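Local coordinates for putative ABC transporter amino acid-binding protein (Sinorhizobium meliloti, PDB 2Q88) that binds the compatible solute ectoine and probably hands it to an ABC transporter for uptake, as solute-binding proteins of this family do, at residues A[17-22]-A[54-59]; A[24-29]-A[76-81]. All blocks are in the same frame, centred on the assembly; numbering follows the deposited sequence.

Contact 1 of 2, residues A[17-22]-A[54-59]. With CD (cadmium ion), chain E; 4CS ((4S)-2-methyl-1,4,5,6-tetrahydropyrimidine-4-carboxylic acid), chain F.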
# COMPACT_ATOMS: atom_id res chain seq x y z
N ILE A 17 -13.63 -3.09 4.29
CA ILE A 17 -12.18 -2.94 4.09
C ILE A 17 -11.84 -1.55 3.57
O ILE A 17 -12.64 -0.93 2.86
CB ILE A 17 -11.61 -4.07 3.16
CG1 ILE A 17 -12.21 -4.00 1.74
CG2 ILE A 17 -11.80 -5.47 3.81
CD1 ILE A 17 -11.67 -5.03 0.72
N ALA A 18 -10.66 -1.05 3.92
CA ALA A 18 -10.23 0.25 3.44
C ALA A 18 -9.20 0.04 2.34
O ALA A 18 -8.27 -0.76 2.52
CB ALA A 18 -9.65 1.06 4.58
N ILE A 19 -9.39 0.73 1.21
CA ILE A 19 -8.48 0.68 0.06
C ILE A 19 -8.19 2.10 -0.46
O ILE A 19 -8.84 3.05 -0.04
CB ILE A 19 -9.08 -0.17 -1.09
CG1 ILE A 19 -10.30 0.53 -1.70
CG2 ILE A 19 -9.41 -1.58 -0.61
CD1 ILE A 19 -10.67 -0.01 -3.09
N ALA A 20 -7.23 2.24 -1.39
CA ALA A 20 -6.90 3.56 -1.93
C ALA A 20 -7.10 3.72 -3.43
O ALA A 20 -7.03 4.85 -3.93
CB ALA A 20 -5.48 3.96 -1.55
N ASN A 21 -7.34 2.62 -4.14
CA ASN A 21 -7.39 2.63 -5.62
C ASN A 21 -6.03 2.95 -6.26
O ASN A 21 -5.83 4.01 -6.85
CB ASN A 21 -8.50 3.56 -6.14
CG ASN A 21 -8.88 3.26 -7.58
OD1 ASN A 21 -8.57 2.19 -8.12
ND2 ASN A 21 -9.55 4.21 -8.22
N GLU A 22 -5.09 2.03 -6.12
CA GLU A 22 -3.72 2.20 -6.62
C GLU A 22 -3.25 0.86 -7.18
O GLU A 22 -2.61 0.07 -6.46
CB GLU A 22 -2.78 2.68 -5.50
CG GLU A 22 -1.34 2.91 -5.96
CD GLU A 22 -0.39 3.21 -4.81
OE1 GLU A 22 -0.73 4.08 -3.98
OE2 GLU A 22 0.70 2.58 -4.73
N VAL A 54 -16.65 -8.77 0.75
CA VAL A 54 -15.95 -7.61 1.30
C VAL A 54 -16.62 -6.36 0.72
O VAL A 54 -17.10 -6.37 -0.41
CB VAL A 54 -14.41 -7.62 1.04
CG1 VAL A 54 -13.72 -8.70 1.88
CG2 VAL A 54 -14.07 -7.80 -0.45
N VAL A 55 -16.70 -5.31 1.53
CA VAL A 55 -17.29 -4.04 1.11
C VAL A 55 -16.20 -2.98 1.25
O VAL A 55 -15.75 -2.69 2.36
CB VAL A 55 -18.56 -3.70 1.95
CG1 VAL A 55 -19.00 -2.25 1.73
CG2 VAL A 55 -19.71 -4.66 1.60
N ALA A 56 -15.74 -2.44 0.12
CA ALA A 56 -14.58 -1.54 0.11
C ALA A 56 -14.93 -0.05 0.15
O ALA A 56 -15.84 0.41 -0.56
CB ALA A 56 -13.66 -1.84 -1.05
N SER A 57 -14.19 0.69 0.98
CA SER A 57 -14.27 2.14 1.07
C SER A 57 -12.93 2.71 0.59
O SER A 57 -11.88 2.24 1.02
CB SER A 57 -14.48 2.57 2.54
OG SER A 57 -15.81 2.30 3.01
N ILE A 58 -12.97 3.71 -0.30
CA ILE A 58 -11.76 4.40 -0.77
C ILE A 58 -11.45 5.62 0.10
O ILE A 58 -12.35 6.40 0.42
CB ILE A 58 -11.90 4.85 -2.25
CG1 ILE A 58 -11.88 3.65 -3.18
CG2 ILE A 58 -10.80 5.85 -2.64
CD1 ILE A 58 -12.24 4.01 -4.62
N SER A 59 -10.19 5.77 0.47
CA SER A 59 -9.72 6.96 1.15
C SER A 59 -8.24 7.15 0.80
O SER A 59 -7.61 6.27 0.22
CB SER A 59 -9.91 6.83 2.66
OG SER A 59 -8.85 6.11 3.27
CD CD E . -16.60 3.55 5.09
O 4CS F . 2.17 4.30 2.83
C 4CS F . 2.04 3.25 2.22
OXT 4CS F . 1.80 2.20 2.83
CA 4CS F . 2.19 3.22 0.70
CB 4CS F . 1.57 4.43 0.02
CAD 4CS F . 1.81 4.35 -1.49
NAG 4CS F . 1.28 3.06 -2.01
CAI 4CS F . 1.21 1.92 -1.19
CAA 4CS F . 0.64 0.60 -1.74
N 4CS F . 1.62 1.98 0.15
O HOH W 1 -18.19 1.81 5.20
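I17 lays its terminal CD1 over V54, 3.8 Å from V54 CB, the two side chains crossing at a slant. One carbon back, I17 CG1 rests 3.8 Å from A56 CB; chi1 of 63°, which sets CG1 between the backbone N and the carbonyl carbon, brings it there. I19 repeats the arrangement two residues on: its CG1 meets I58 CG1 at 3.8 Å and its CD1 turns back to A56 CB, so the methyl of A56 is touched by both isoleucines. This apolar face continues to P39 of helix 37-48 and V34. The register that aligns these groups is parallel, with I17 and I19 each bonding through both its own N and its own O. I17 N donates to V55 O (2.9 Å), S57 N to I17 O, I19 N to S57 O (2.9 Å, 173°) and S59 N to I19 O. On the other face S57 OG, beside its own backbone N, binds a cadmium ion together with H73 and a water. Past the strand end, the extended side chain of E22 reaches ectoine: NAG bonds to OE2 at 2.8 Å and weakly to OE1, while S176 and Y61 hold the two oxygens in turn. Parallel strands with a ligand residue just beyond a C-terminal end are characteristic of a type II periplasmic binding protein lobe.

Contact 2 of 2, residues A[24-29]-A[76-81]. With 4CS ((4S)-2-methyl-1,4,5,6-tetrahydropyrimidine-4-carboxylic acid), chain F.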
# COMPACT_ATOMS: atom_id res chain seq x y z
N PRO A 24 -1.12 -2.08 -8.87
CA PRO A 24 -1.88 -3.32 -8.68
C PRO A 24 -2.18 -3.74 -7.23
O PRO A 24 -2.58 -4.90 -7.01
CB PRO A 24 -0.95 -4.36 -9.29
CG PRO A 24 0.43 -3.86 -8.92
CD PRO A 24 0.32 -2.34 -8.98
N PHE A 25 -2.00 -2.84 -6.27
CA PHE A 25 -2.36 -3.12 -4.88
C PHE A 25 -3.88 -3.20 -4.69
O PHE A 25 -4.37 -4.12 -4.05
CB PHE A 25 -1.77 -2.06 -3.95
CG PHE A 25 -0.27 -2.06 -3.90
CD1 PHE A 25 0.47 -1.37 -4.86
CD2 PHE A 25 0.41 -2.73 -2.89
CE1 PHE A 25 1.88 -1.36 -4.81
CE2 PHE A 25 1.81 -2.72 -2.83
CZ PHE A 25 2.54 -2.03 -3.79
N THR A 26 -4.59 -2.21 -5.23
CA THR A 26 -6.06 -2.14 -5.14
C THR A 26 -6.56 -1.53 -6.43
O THR A 26 -5.87 -0.71 -7.05
CB THR A 26 -6.53 -1.23 -3.98
OG1 THR A 26 -5.93 0.06 -4.11
CG2 THR A 26 -6.05 -1.74 -2.60
N ALA A 27 -7.76 -1.90 -6.85
CA ALA A 27 -8.34 -1.37 -8.08
C ALA A 27 -9.84 -1.49 -7.96
O ALA A 27 -10.33 -2.36 -7.25
CB ALA A 27 -7.84 -2.15 -9.29
N VAL A 28 -10.57 -0.62 -8.65
CA VAL A 28 -12.03 -0.73 -8.70
C VAL A 28 -12.49 -0.76 -10.16
O VAL A 28 -12.14 0.12 -10.95
CB VAL A 28 -12.72 0.43 -7.94
CG1 VAL A 28 -14.25 0.26 -7.94
CG2 VAL A 28 -12.19 0.52 -6.49
N GLY A 29 -13.25 -1.78 -10.52
CA GLY A 29 -13.80 -1.88 -11.87
C GLY A 29 -14.93 -0.90 -12.09
O GLY A 29 -15.44 -0.29 -11.14
N ILE A 76 -7.72 -2.88 7.10
CA ILE A 76 -7.12 -2.09 6.02
C ILE A 76 -6.45 -3.08 5.08
O ILE A 76 -5.56 -3.80 5.51
CB ILE A 76 -6.07 -1.09 6.59
CG1 ILE A 76 -6.73 -0.07 7.51
CG2 ILE A 76 -5.36 -0.36 5.46
CD1 ILE A 76 -5.72 0.66 8.42
N THR A 77 -6.86 -3.14 3.83
CA THR A 77 -6.27 -4.08 2.89
C THR A 77 -5.89 -3.31 1.64
O THR A 77 -6.59 -3.35 0.63
CB THR A 77 -7.27 -5.20 2.55
OG1 THR A 77 -8.44 -4.62 2.01
CG2 THR A 77 -7.77 -5.91 3.81
N ALA A 78 -4.77 -2.60 1.73
CA ALA A 78 -4.50 -1.52 0.79
C ALA A 78 -3.03 -1.40 0.38
O ALA A 78 -2.67 -0.46 -0.33
CB ALA A 78 -4.99 -0.19 1.39
N GLY A 79 -2.20 -2.33 0.82
CA GLY A 79 -0.76 -2.18 0.65
C GLY A 79 -0.23 -1.17 1.65
O GLY A 79 0.71 -0.43 1.35
N LEU A 80 -0.84 -1.14 2.83
CA LEU A 80 -0.39 -0.24 3.91
C LEU A 80 0.84 -0.85 4.60
O LEU A 80 0.73 -1.70 5.50
CB LEU A 80 -1.52 0.05 4.91
CG LEU A 80 -1.24 1.16 5.94
CD1 LEU A 80 -1.35 2.55 5.32
CD2 LEU A 80 -2.17 1.02 7.13
N PHE A 81 2.01 -0.42 4.14
CA PHE A 81 3.27 -1.05 4.51
C PHE A 81 3.53 -1.01 6.01
O PHE A 81 3.23 -0.01 6.67
CB PHE A 81 4.44 -0.38 3.78
CG PHE A 81 4.40 -0.49 2.27
CD1 PHE A 81 4.17 -1.72 1.65
CD2 PHE A 81 4.69 0.63 1.48
CE1 PHE A 81 4.17 -1.81 0.24
CE2 PHE A 81 4.68 0.54 0.07
CZ PHE A 81 4.43 -0.68 -0.53
O 4CS F . 2.17 4.30 2.83
C 4CS F . 2.04 3.25 2.22
OXT 4CS F . 1.80 2.20 2.83
CA 4CS F . 2.19 3.22 0.70
CB 4CS F . 1.57 4.43 0.02
CAD 4CS F . 1.81 4.35 -1.49
NAG 4CS F . 1.28 3.06 -2.01
CAI 4CS F . 1.21 1.92 -1.19
CAA 4CS F . 0.64 0.60 -1.74
N 4CS F . 1.62 1.98 0.15
O HOH W 2 -3.97 0.84 -2.27
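F25 and G79 bring their backbones to 5.8 Å between CA atoms, with T26 beside A78; the pairing is loop against loop, without a direct backbone bond. At G79 the positive phi of 75° suits a residue lacking a side chain, and a modelled CB would fall 2.5 Å from F25 CD2, a clash. Without a side chain there, F25 CD2 can approach G79 CA to 3.8 Å. The far end of the F25 ring meets F81, CE2 to CE1 and CZ to CZ; the ring planes stand at 79° in an oblique pairing. Ectoine lies beside this junction and touches both rings. Its methyl carbon CAA lies 3.4 Å above the plane of the F25 ring, over the centre, a CH-pi arrangement. The F81 ring is approached by the ligand N, 3.4 Å from F81 CE2, and has G79 O above its centre. That same G79 O comes within 2.8 Å of the ligand N, and F81 N donates to carboxylate oxygen OXT (2.9 Å, 161°). Replacing F25 by alanine would probably leave the ectoine methyl without its aromatic floor and open a gap beside F81 and G79. Farther from the ligand, T26 CG2 packs 3.6 Å from T77 O and against the A78 CA. T26 OG1 takes a hydrogen bond from E22 N and shares a water with A78 O, to which the water donates. F240 meets the F25 ring edge-to-face, and Y201 lies nearly parallel to F81. The chemistry implies a split site: an aromatic face under the methyl, the carbonyl oxygen of G79 close to the ring nitrogen, where it would probably favour the ligand's delocalised positive charge, and a backbone N-H for the carboxylate.

In the fold
Both contacts belong to one lobe and meet along strand 14-19, where A18 O faces T77 N at 3.1 Å, a probable hydrogen bond. The centres of contact 1 and contact 2 are about 7 Å apart. Contact 1 is partly buried, running from a core strand to an outermost strand of the sheet, and is held by regular backbone bonding with aliphatic cover on one face. Contact 2 is buried wholly and nearer the chain centre, and lacks that regularity: aromatic surfaces and a bridging water join its loops. Each supplies ectoine with different chemistry, a carboxylate from 17-22 and rings with a peptide N-H from 24-29 and 76-81, all presented from the same side of the cleft.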